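Local coordinates for hydratase ChsH2 (PDB 4W78), which probably hydrates an unsaturated steroid enoyl-CoA intermediate of cholesterol breakdown, as the MaoC-like partner of ChsH1 in a four-chain hydratase complex, at residues S22-T27 with D32-R37; L53-L58 with V82-Y87; K107-N112 with H117-V122. All blocks are in the same frame, centred on the assembly; numbering follows the deposited sequence.

Interaction 1 (S22-T27 with D32-R37); sequences STALAT and DVHHDR. With CD (cadmium ion), chain B.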
loop_
_atom_site.group_PDB
_atom_site.type_symbol
_atom_site.label_atom_id
_atom_site.label_comp_id
_atom_site.label_asym_id
_atom_site.label_seq_id
_atom_site.Cartn_x
_atom_site.Cartn_y
_atom_site.Cartn_z
ATOM N N SER F 22 -4.990 -2.050 4.827
ATOM C CA SER F 22 -4.391 -2.689 3.659
ATOM C C SER F 22 -5.374 -2.813 2.499
ATOM O O SER F 22 -4.978 -2.620 1.354
ATOM C CB SER F 22 -3.764 -4.043 4.019
ATOM O OG SER F 22 -4.745 -4.973 4.433
ATOM N N THR F 23 -6.636 -3.134 2.783
ATOM C CA THR F 23 -7.627 -3.194 1.712
ATOM C C THR F 23 -7.898 -1.811 1.123
ATOM O O THR F 23 -7.925 -1.649 -0.097
ATOM C CB THR F 23 -8.939 -3.848 2.147
ATOM O OG1 THR F 23 -9.473 -3.196 3.301
ATOM C CG2 THR F 23 -8.720 -5.339 2.463
ATOM N N ALA F 24 -8.048 -0.809 1.979
ATOM C CA ALA F 24 -8.277 0.527 1.453
ATOM C C ALA F 24 -7.152 0.954 0.528
ATOM O O ALA F 24 -7.422 1.425 -0.586
ATOM C CB ALA F 24 -8.450 1.541 2.589
ATOM N N LEU F 25 -5.902 0.788 0.955
ATOM C CA LEU F 25 -4.789 1.251 0.125
ATOM C C LEU F 25 -4.577 0.388 -1.121
ATOM O O LEU F 25 -4.156 0.911 -2.152
ATOM C CB LEU F 25 -3.489 1.441 0.923
ATOM C CG LEU F 25 -3.377 2.843 1.529
ATOM C CD1 LEU F 25 -4.471 3.153 2.545
ATOM C CD2 LEU F 25 -2.001 3.035 2.119
ATOM N N ALA F 26 -4.896 -0.902 -1.031
ATOM C CA ALA F 26 -4.806 -1.761 -2.212
ATOM C C ALA F 26 -5.889 -1.408 -3.229
ATOM O O ALA F 26 -5.766 -1.747 -4.410
ATOM C CB ALA F 26 -4.901 -3.249 -1.829
ATOM N N THR F 27 -6.966 -0.758 -2.787
ATOM C CA THR F 27 -7.967 -0.268 -3.745
ATOM C C THR F 27 -7.649 1.170 -4.170
ATOM O O THR F 27 -8.438 1.804 -4.868
ATOM C CB THR F 27 -9.417 -0.337 -3.214
ATOM O OG1 THR F 27 -9.567 0.574 -2.110
ATOM C CG2 THR F 27 -9.776 -1.733 -2.744
ATOM N N ASP F 32 -8.748 9.704 4.272
ATOM C CA ASP F 32 -8.244 9.583 5.635
ATOM C C ASP F 32 -9.064 8.659 6.551
ATOM O O ASP F 32 -8.501 7.949 7.383
ATOM C CB ASP F 32 -8.015 10.973 6.254
ATOM C CG ASP F 32 -9.203 11.920 6.089
ATOM O OD1 ASP F 32 -10.350 11.475 5.849
ATOM O OD2 ASP F 32 -8.974 13.149 6.232
ATOM N N VAL F 33 -10.380 8.637 6.367
ATOM C CA VAL F 33 -11.260 7.896 7.266
ATOM C C VAL F 33 -11.029 6.380 7.277
ATOM O O VAL F 33 -11.507 5.695 8.187
ATOM C CB VAL F 33 -12.745 8.186 6.960
ATOM C CG1 VAL F 33 -13.071 9.653 7.182
ATOM C CG2 VAL F 33 -13.088 7.747 5.525
ATOM N N HIS F 34 -10.313 5.841 6.285
ATOM C CA HIS F 34 -10.076 4.399 6.283
ATOM C C HIS F 34 -8.762 3.997 6.947
ATOM O O HIS F 34 -8.495 2.803 7.114
ATOM C CB HIS F 34 -10.107 3.826 4.854
ATOM C CG HIS F 34 -11.287 4.275 4.059
ATOM N ND1 HIS F 34 -12.591 4.050 4.455
ATOM C CD2 HIS F 34 -11.359 4.972 2.905
ATOM C CE1 HIS F 34 -13.414 4.594 3.578
ATOM N NE2 HIS F 34 -12.690 5.167 2.638
ATOM N N HIS F 35 -7.931 4.969 7.324
ATOM C CA HIS F 35 -6.653 4.631 7.952
ATOM C C HIS F 35 -6.224 5.594 9.061
ATOM O O HIS F 35 -5.250 5.332 9.763
ATOM C CB HIS F 35 -5.544 4.551 6.906
ATOM C CG HIS F 35 -5.270 5.861 6.238
ATOM N ND1 HIS F 35 -5.796 6.182 5.006
ATOM C CD2 HIS F 35 -4.555 6.940 6.639
ATOM C CE1 HIS F 35 -5.411 7.403 4.676
ATOM N NE2 HIS F 35 -4.662 7.887 5.651
ATOM N N ASP F 36 -6.932 6.708 9.218
ATOM C CA ASP F 36 -6.591 7.701 10.224
ATOM C C ASP F 36 -7.767 7.782 11.197
ATOM O O ASP F 36 -8.791 8.388 10.895
ATOM C CB ASP F 36 -6.360 9.052 9.522
ATOM C CG ASP F 36 -5.964 10.176 10.471
ATOM O OD1 ASP F 36 -6.233 10.092 11.687
ATOM O OD2 ASP F 36 -5.388 11.180 9.983
ATOM N N ARG F 37 -7.616 7.175 12.371
ATOM C CA ARG F 37 -8.689 7.164 13.355
ATOM C C ARG F 37 -9.136 8.579 13.729
ATOM O O ARG F 37 -10.327 8.846 13.885
ATOM C CB ARG F 37 -8.248 6.395 14.600
ATOM C CG ARG F 37 -9.137 6.620 15.817
ATOM C CD ARG F 37 -8.618 5.829 17.007
ATOM N NE ARG F 37 -8.847 4.397 16.823
ATOM C CZ ARG F 37 -8.250 3.440 17.531
ATOM N NH1 ARG F 37 -7.347 3.733 18.454
ATOM N NH2 ARG F 37 -8.536 2.170 17.279
HETATM CD CD CD B . -13.277 5.996 0.507
HETATM O O HOH W 1 -14.207 7.948 1.394
HETATM O O HOH W 2 -13.197 7.396 -1.661
#
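Ala-24 and His-34 bring the two backbones closest, with their CA atoms 6.4 Å apart. Residues 22-26 form the last part of helix 17-26, and Thr-27 leaves helical angles. Residues 32-36 form a turn leading into helix 37-42, with Asp-36 at the N-cap and its OD1 bonded to Lys-39 N. Asp-32 O holds this turn by accepting from both His-35 N and Asp-36 N. No hydrogen bond crosses between the segments.

Ala-24 CB points at the turn and meets His-34 CB at 3.6 Å. His-34 touches the helix mainly with its CB; the methyl lies oblique to the ring. His-34 CG stands anti to the carbonyl carbon (chi1 -48°), which sends the imidazole to the cadmium ion. NE2 binds the metal at 2.4 Å. Asp-29 OD2 is another ligand, and water 1 binds at 2.3 Å. ND1 is hydrogen-bonded to Phe-49 O, and Val-33 CG2 lies 3.7 Å above the centre of one ring face. His-35 crosses Leu-25 at about a right angle, with Leu-25 CD1 4.1 Å from His-35 ND1. His-35 NE2 bonds to Thr-18 OG1 of the second ChsH2 subunit.

The backbone carbonyl of Phe-49 fixes the rotation of the His-34 ring, so NE2 faces the metal. Asp-29 and His-34 have the spacing of the Asp/His pair in MaoC-like hydratases, so the cadmium ion probably occupies the active site.

Interaction 2 (L53-L58 with V82-Y87); sequences LTDTGL and VPWYAY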
loop_
_atom_site.group_PDB
_atom_site.type_symbol
_atom_site.label_atom_id
_atom_site.label_comp_id
_atom_site.label_asym_id
_atom_site.label_seq_id
_atom_site.Cartn_x
_atom_site.Cartn_y
_atom_site.Cartn_z
ATOM N N LEU F 53 -14.979 0.123 -2.056
ATOM C CA LEU F 53 -14.279 -0.688 -3.069
ATOM C C LEU F 53 -13.903 -2.034 -2.461
ATOM O O LEU F 53 -13.865 -3.045 -3.156
ATOM C CB LEU F 53 -13.027 0.012 -3.631
ATOM C CG LEU F 53 -13.248 1.239 -4.544
ATOM C CD1 LEU F 53 -13.670 2.464 -3.741
ATOM C CD2 LEU F 53 -12.010 1.586 -5.358
ATOM N N THR F 54 -13.603 -2.051 -1.170
ATOM C CA THR F 54 -13.319 -3.306 -0.484
ATOM C C THR F 54 -14.605 -4.115 -0.287
ATOM O O THR F 54 -14.596 -5.331 -0.469
ATOM C CB THR F 54 -12.622 -3.046 0.865
ATOM O OG1 THR F 54 -11.330 -2.476 0.607
ATOM C CG2 THR F 54 -12.479 -4.327 1.671
ATOM N N ASP F 55 -15.710 -3.466 0.076
ATOM C CA ASP F 55 -16.998 -4.178 0.120
ATOM C C ASP F 55 -17.318 -4.878 -1.209
ATOM O O ASP F 55 -17.739 -6.044 -1.227
ATOM C CB ASP F 55 -18.147 -3.237 0.486
ATOM C CG ASP F 55 -18.138 -2.841 1.946
ATOM O OD1 ASP F 55 -17.857 -3.716 2.801
ATOM O OD2 ASP F 55 -18.428 -1.661 2.244
ATOM N N THR F 56 -17.131 -4.166 -2.319
ATOM C CA THR F 56 -17.374 -4.758 -3.636
ATOM C C THR F 56 -16.445 -5.968 -3.871
ATOM O O THR F 56 -16.884 -7.035 -4.352
ATOM C CB THR F 56 -17.159 -3.721 -4.745
ATOM O OG1 THR F 56 -17.993 -2.578 -4.497
ATOM C CG2 THR F 56 -17.510 -4.313 -6.106
ATOM N N GLY F 57 -15.168 -5.823 -3.528
ATOM C CA GLY F 57 -14.197 -6.887 -3.718
ATOM C C GLY F 57 -14.511 -8.090 -2.855
ATOM O O GLY F 57 -14.349 -9.230 -3.298
ATOM N N LEU F 58 -14.939 -7.844 -1.616
ATOM C CA LEU F 58 -15.275 -8.935 -0.696
ATOM C C LEU F 58 -16.535 -9.680 -1.144
ATOM O O LEU F 58 -16.597 -10.918 -1.046
ATOM C CB LEU F 58 -15.449 -8.410 0.728
ATOM C CG LEU F 58 -14.146 -7.946 1.372
ATOM C CD1 LEU F 58 -14.453 -7.292 2.716
ATOM C CD2 LEU F 58 -13.187 -9.114 1.541
ATOM N N VAL F 82 -24.927 -0.410 8.242
ATOM C CA VAL F 82 -24.080 0.075 9.320
ATOM C C VAL F 82 -22.623 0.010 8.881
ATOM O O VAL F 82 -22.271 -0.772 8.000
ATOM C CB VAL F 82 -24.307 -0.733 10.618
ATOM C CG1 VAL F 82 -25.763 -0.648 11.045
ATOM C CG2 VAL F 82 -23.884 -2.181 10.434
ATOM N N PRO F 83 -21.767 0.850 9.471
ATOM C CA PRO F 83 -20.345 0.820 9.114
ATOM C C PRO F 83 -19.653 -0.455 9.590
ATOM O O PRO F 83 -20.107 -1.101 10.542
ATOM C CB PRO F 83 -19.762 2.052 9.832
ATOM C CG PRO F 83 -20.945 2.891 10.191
ATOM C CD PRO F 83 -22.078 1.929 10.418
ATOM N N TRP F 84 -18.579 -0.820 8.901
ATOM C CA TRP F 84 -17.708 -1.888 9.359
ATOM C C TRP F 84 -16.481 -1.227 9.987
ATOM O O TRP F 84 -15.535 -0.833 9.290
ATOM C CB TRP F 84 -17.326 -2.814 8.200
ATOM C CG TRP F 84 -16.520 -4.010 8.601
ATOM C CD1 TRP F 84 -16.020 -4.316 9.853
ATOM C CD2 TRP F 84 -16.133 -5.075 7.748
ATOM N NE1 TRP F 84 -15.337 -5.510 9.807
ATOM C CE2 TRP F 84 -15.394 -5.995 8.522
ATOM C CE3 TRP F 84 -16.356 -5.351 6.399
ATOM C CZ2 TRP F 84 -14.872 -7.171 7.985
ATOM C CZ3 TRP F 84 -15.833 -6.517 5.868
ATOM C CH2 TRP F 84 -15.098 -7.409 6.660
ATOM N N TYR F 85 -16.544 -1.077 11.306
ATOM C CA TYR F 85 -15.496 -0.431 12.072
ATOM C C TYR F 85 -14.407 -1.406 12.475
ATOM O O TYR F 85 -14.631 -2.614 12.535
ATOM C CB TYR F 85 -16.094 0.170 13.338
ATOM C CG TYR F 85 -16.921 1.413 13.137
ATOM C CD1 TYR F 85 -16.403 2.517 12.458
ATOM C CD2 TYR F 85 -18.209 1.497 13.641
ATOM C CE1 TYR F 85 -17.152 3.668 12.293
ATOM C CE2 TYR F 85 -18.966 2.636 13.474
ATOM C CZ TYR F 85 -18.434 3.721 12.801
ATOM O OH TYR F 85 -19.195 4.862 12.657
ATOM N N ALA F 86 -13.225 -0.869 12.766
ATOM C CA ALA F 86 -12.144 -1.687 13.308
ATOM C C ALA F 86 -12.654 -2.533 14.470
ATOM O O ALA F 86 -13.410 -2.049 15.328
ATOM C CB ALA F 86 -10.961 -0.816 13.752
ATOM N N TYR F 87 -12.248 -3.803 14.444
ATOM C CA TYR F 87 -12.552 -4.826 15.453
ATOM C C TYR F 87 -13.923 -5.471 15.342
ATOM O O TYR F 87 -14.228 -6.407 16.089
ATOM C CB TYR F 87 -12.290 -4.338 16.882
ATOM C CG TYR F 87 -10.920 -3.738 17.031
ATOM C CD1 TYR F 87 -9.782 -4.507 16.839
ATOM C CD2 TYR F 87 -10.767 -2.397 17.351
ATOM C CE1 TYR F 87 -8.518 -3.956 16.975
ATOM C CE2 TYR F 87 -9.511 -1.830 17.484
ATOM C CZ TYR F 87 -8.392 -2.613 17.289
ATOM O OH TYR F 87 -7.142 -2.060 17.430
#
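Leu-58 and Trp-84 make the apolar core of this contact. Leu-58 CD1 lies 3.5 Å from Trp-84 CZ3 and 4.0 Å from Trp-84 CH2. The methyl thus meets the far end of the six-membered ring, obliquely to its plane. The two side chains cross at about a right angle. Asp-55 adds a looser approach, with OD1 at the indole edge, near the ring plane and 4.2 Å from CE3.

The indole gets there because Trp-84 CG is anti to the backbone N (chi1 -175°), which extends the ring from the loop toward the helix. Its NE1 is hydrogen-bonded to Asp-88 O, which limits rotation of the ring. Asp-55 OD1 is turned to a stronger partner, His-117 NE2 on strand 116-125. The carboxylate is buried, and this bond accounts for one of its oxygens.

Residues 53-58 belong to helix 52-67, the long helix that a hotdog sheet wraps. Residues 82-87 form the irregular link between strands 72-80 and 89-100. Phe-19 of helix 17-26 meets both Leu-58 and Trp-84, as does Leu-13 of strand 7-14. Ile-39 of a ChsH1 chain also packs on Leu-58.

Interaction 3 (K107-N112 with H117-V122); sequences KVVGRN and HVTATV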
loop_
_atom_site.group_PDB
_atom_site.type_symbol
_atom_site.label_atom_id
_atom_site.label_comp_id
_atom_site.label_asym_id
_atom_site.label_seq_id
_atom_site.Cartn_x
_atom_site.Cartn_y
_atom_site.Cartn_z
ATOM N N LYS F 107 -27.992 -13.375 -3.692
ATOM C CA LYS F 107 -28.119 -12.323 -2.682
ATOM C C LYS F 107 -27.118 -12.568 -1.570
ATOM O O LYS F 107 -27.027 -13.672 -1.042
ATOM C CB LYS F 107 -29.540 -12.277 -2.101
ATOM C CG LYS F 107 -29.669 -11.238 -0.985
ATOM C CD LYS F 107 -31.058 -11.204 -0.396
ATOM C CE LYS F 107 -31.151 -10.106 0.655
ATOM N NZ LYS F 107 -32.513 -10.020 1.236
ATOM N N VAL F 108 -26.362 -11.528 -1.224
ATOM C CA VAL F 108 -25.338 -11.628 -0.198
ATOM C C VAL F 108 -25.640 -10.609 0.890
ATOM O O VAL F 108 -26.010 -9.472 0.591
ATOM C CB VAL F 108 -23.944 -11.338 -0.809
ATOM C CG1 VAL F 108 -22.854 -11.369 0.257
ATOM C CG2 VAL F 108 -23.627 -12.342 -1.906
ATOM N N VAL F 109 -25.508 -11.019 2.150
ATOM C CA VAL F 109 -25.607 -10.065 3.254
ATOM C C VAL F 109 -24.412 -10.241 4.173
ATOM O O VAL F 109 -24.071 -11.355 4.562
ATOM C CB VAL F 109 -26.925 -10.179 4.056
ATOM C CG1 VAL F 109 -26.956 -9.129 5.160
ATOM C CG2 VAL F 109 -28.134 -10.026 3.147
ATOM N N GLY F 110 -23.753 -9.125 4.479
ATOM C CA GLY F 110 -22.691 -9.127 5.470
ATOM C C GLY F 110 -23.202 -8.432 6.716
ATOM O O GLY F 110 -23.609 -7.283 6.659
ATOM N N ARG F 111 -23.202 -9.146 7.838
ATOM C CA ARG F 111 -23.737 -8.603 9.081
ATOM C C ARG F 111 -22.638 -8.505 10.121
ATOM O O ARG F 111 -21.796 -9.396 10.230
ATOM C CB ARG F 111 -24.854 -9.512 9.608
ATOM C CG ARG F 111 -25.975 -9.736 8.617
ATOM C CD ARG F 111 -27.078 -10.611 9.192
ATOM N NE ARG F 111 -28.258 -10.612 8.334
ATOM C CZ ARG F 111 -28.493 -11.506 7.378
ATOM N NH1 ARG F 111 -27.627 -12.487 7.145
ATOM N NH2 ARG F 111 -29.601 -11.416 6.650
ATOM N N ASN F 112 -22.633 -7.421 10.890
ATOM C CA ASN F 112 -21.790 -7.364 12.078
ATOM C C ASN F 112 -22.685 -7.334 13.311
ATOM O O ASN F 112 -23.903 -7.424 13.189
ATOM C CB ASN F 112 -20.751 -6.222 12.034
ATOM C CG ASN F 112 -21.378 -4.834 12.040
ATOM O OD1 ASN F 112 -22.585 -4.678 12.187
ATOM N ND2 ASN F 112 -20.541 -3.816 11.890
ATOM N N HIS F 117 -24.309 -4.730 7.478
ATOM C CA HIS F 117 -23.311 -3.813 6.962
ATOM C C HIS F 117 -23.431 -3.661 5.453
ATOM O O HIS F 117 -23.324 -2.568 4.920
ATOM C CB HIS F 117 -21.908 -4.311 7.307
ATOM C CG HIS F 117 -20.837 -3.682 6.478
ATOM N ND1 HIS F 117 -20.579 -2.328 6.497
ATOM C CD2 HIS F 117 -19.977 -4.216 5.578
ATOM C CE1 HIS F 117 -19.595 -2.057 5.654
ATOM N NE2 HIS F 117 -19.211 -3.190 5.089
ATOM N N VAL F 118 -23.641 -4.771 4.758
ATOM C CA VAL F 118 -23.765 -4.716 3.311
ATOM C C VAL F 118 -24.824 -5.700 2.821
ATOM O O VAL F 118 -24.953 -6.805 3.337
ATOM C CB VAL F 118 -22.398 -4.933 2.604
ATOM C CG1 VAL F 118 -21.810 -6.291 2.929
ATOM C CG2 VAL F 118 -22.522 -4.724 1.084
ATOM N N THR F 119 -25.609 -5.258 1.848
ATOM C CA THR F 119 -26.595 -6.104 1.192
ATOM C C THR F 119 -26.333 -5.999 -0.296
ATOM O O THR F 119 -26.279 -4.889 -0.856
ATOM C CB THR F 119 -28.016 -5.639 1.530
ATOM O OG1 THR F 119 -28.190 -5.675 2.952
ATOM C CG2 THR F 119 -29.058 -6.538 0.882
ATOM N N ALA F 120 -26.136 -7.141 -0.950
ATOM C CA ALA F 120 -25.684 -7.107 -2.332
ATOM C C ALA F 120 -26.411 -8.113 -3.195
ATOM O O ALA F 120 -26.914 -9.122 -2.713
ATOM C CB ALA F 120 -24.191 -7.349 -2.410
ATOM N N THR F 121 -26.465 -7.798 -4.476
ATOM C CA THR F 121 -27.034 -8.691 -5.477
ATOM C C THR F 121 -25.959 -8.894 -6.533
ATOM O O THR F 121 -25.399 -7.928 -7.062
ATOM C CB THR F 121 -28.307 -8.093 -6.113
ATOM O OG1 THR F 121 -29.298 -7.874 -5.100
ATOM C CG2 THR F 121 -28.870 -9.042 -7.136
ATOM N N VAL F 122 -25.637 -10.156 -6.816
ATOM C CA VAL F 122 -24.565 -10.478 -7.743
ATOM C C VAL F 122 -25.124 -11.338 -8.871
ATOM O O VAL F 122 -25.826 -12.318 -8.617
ATOM C CB VAL F 122 -23.453 -11.269 -7.040
ATOM C CG1 VAL F 122 -22.299 -11.578 -7.995
ATOM C CG2 VAL F 122 -22.955 -10.502 -5.810
#
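His-117 meets Gly-110 through its CB, 3.5 Å from Gly-110 O. A chi1 of 162° swings the imidazole away from the opposite strand, toward Asp-55 of helix 52-67 and the loop of Trp-84. The Trp-84 ring sets its edge against a face of this imidazole (edge-to-face). ND1 bonds to Val-82 O, and NE2 to the Asp-55 carboxylate. With both ring nitrogens set against acceptors, the ring may carry a positive charge. The other flat group is the Arg-111 guanidinium, which folds back along its own strand. Val-109 CG1 lies 3.6 Å above the centre of one of its faces, and NE forms a salt bridge to Asp-116.

The backbones run antiparallel, with axes 4.7 Å apart at an angle of 165°. Val-108 and Ala-120 form a hydrogen-bonded pair, with Val-108 N to Ala-120 O at 2.9 Å. Gly-110 and Val-118 form the next such pair. There the register slips: His-117 and Val-118 both face Gly-110 in a classic beta bulge. Gly-110 O accepts from both, at 2.8 Å from His-117 N and 3.2 Å from Val-118 N. The Val-118 bond lies on a carbonyl lone pair. The hairpin 103-111/116-125 belongs to the antiparallel sheet of the hotdog fold.

Val-118 CG1 sits between its backbone N and carbonyl carbon. This places it over the backbone of Gly-110, where no side chain competes. On that face Val-108 and Ala-120 also meet, CB to CB at 4.3 Å, and both pack against helix 52-67. On the other face the extended Lys-107 chain passes Thr-119, and its CE comes 4.1 Å from Thr-119 CG2.

Overall arrangement
The three contacts follow one another along the chain, from the metal end of the subunit to the sheet. Interaction 1 holds the cadmium ion through His-34. It abuts interaction 2, where Thr-23 CB lies 3.2 Å from Thr-54 OG1; their centres are about 11 Å apart. Interactions 2 and 3 are also about 11 Å apart between centres. They are joined at His-117, with NE2 2.7 Å from Asp-55 OD1 and ND1 2.7 Å from Val-82 O, both probable hydrogen bonds. Interactions 1 and 3 do not touch, with nearest atoms about 9 Å apart. Interaction 2 therefore connects the probable active site to the sheet. The His-117 side chain is about 11 Å from the cadmium ion.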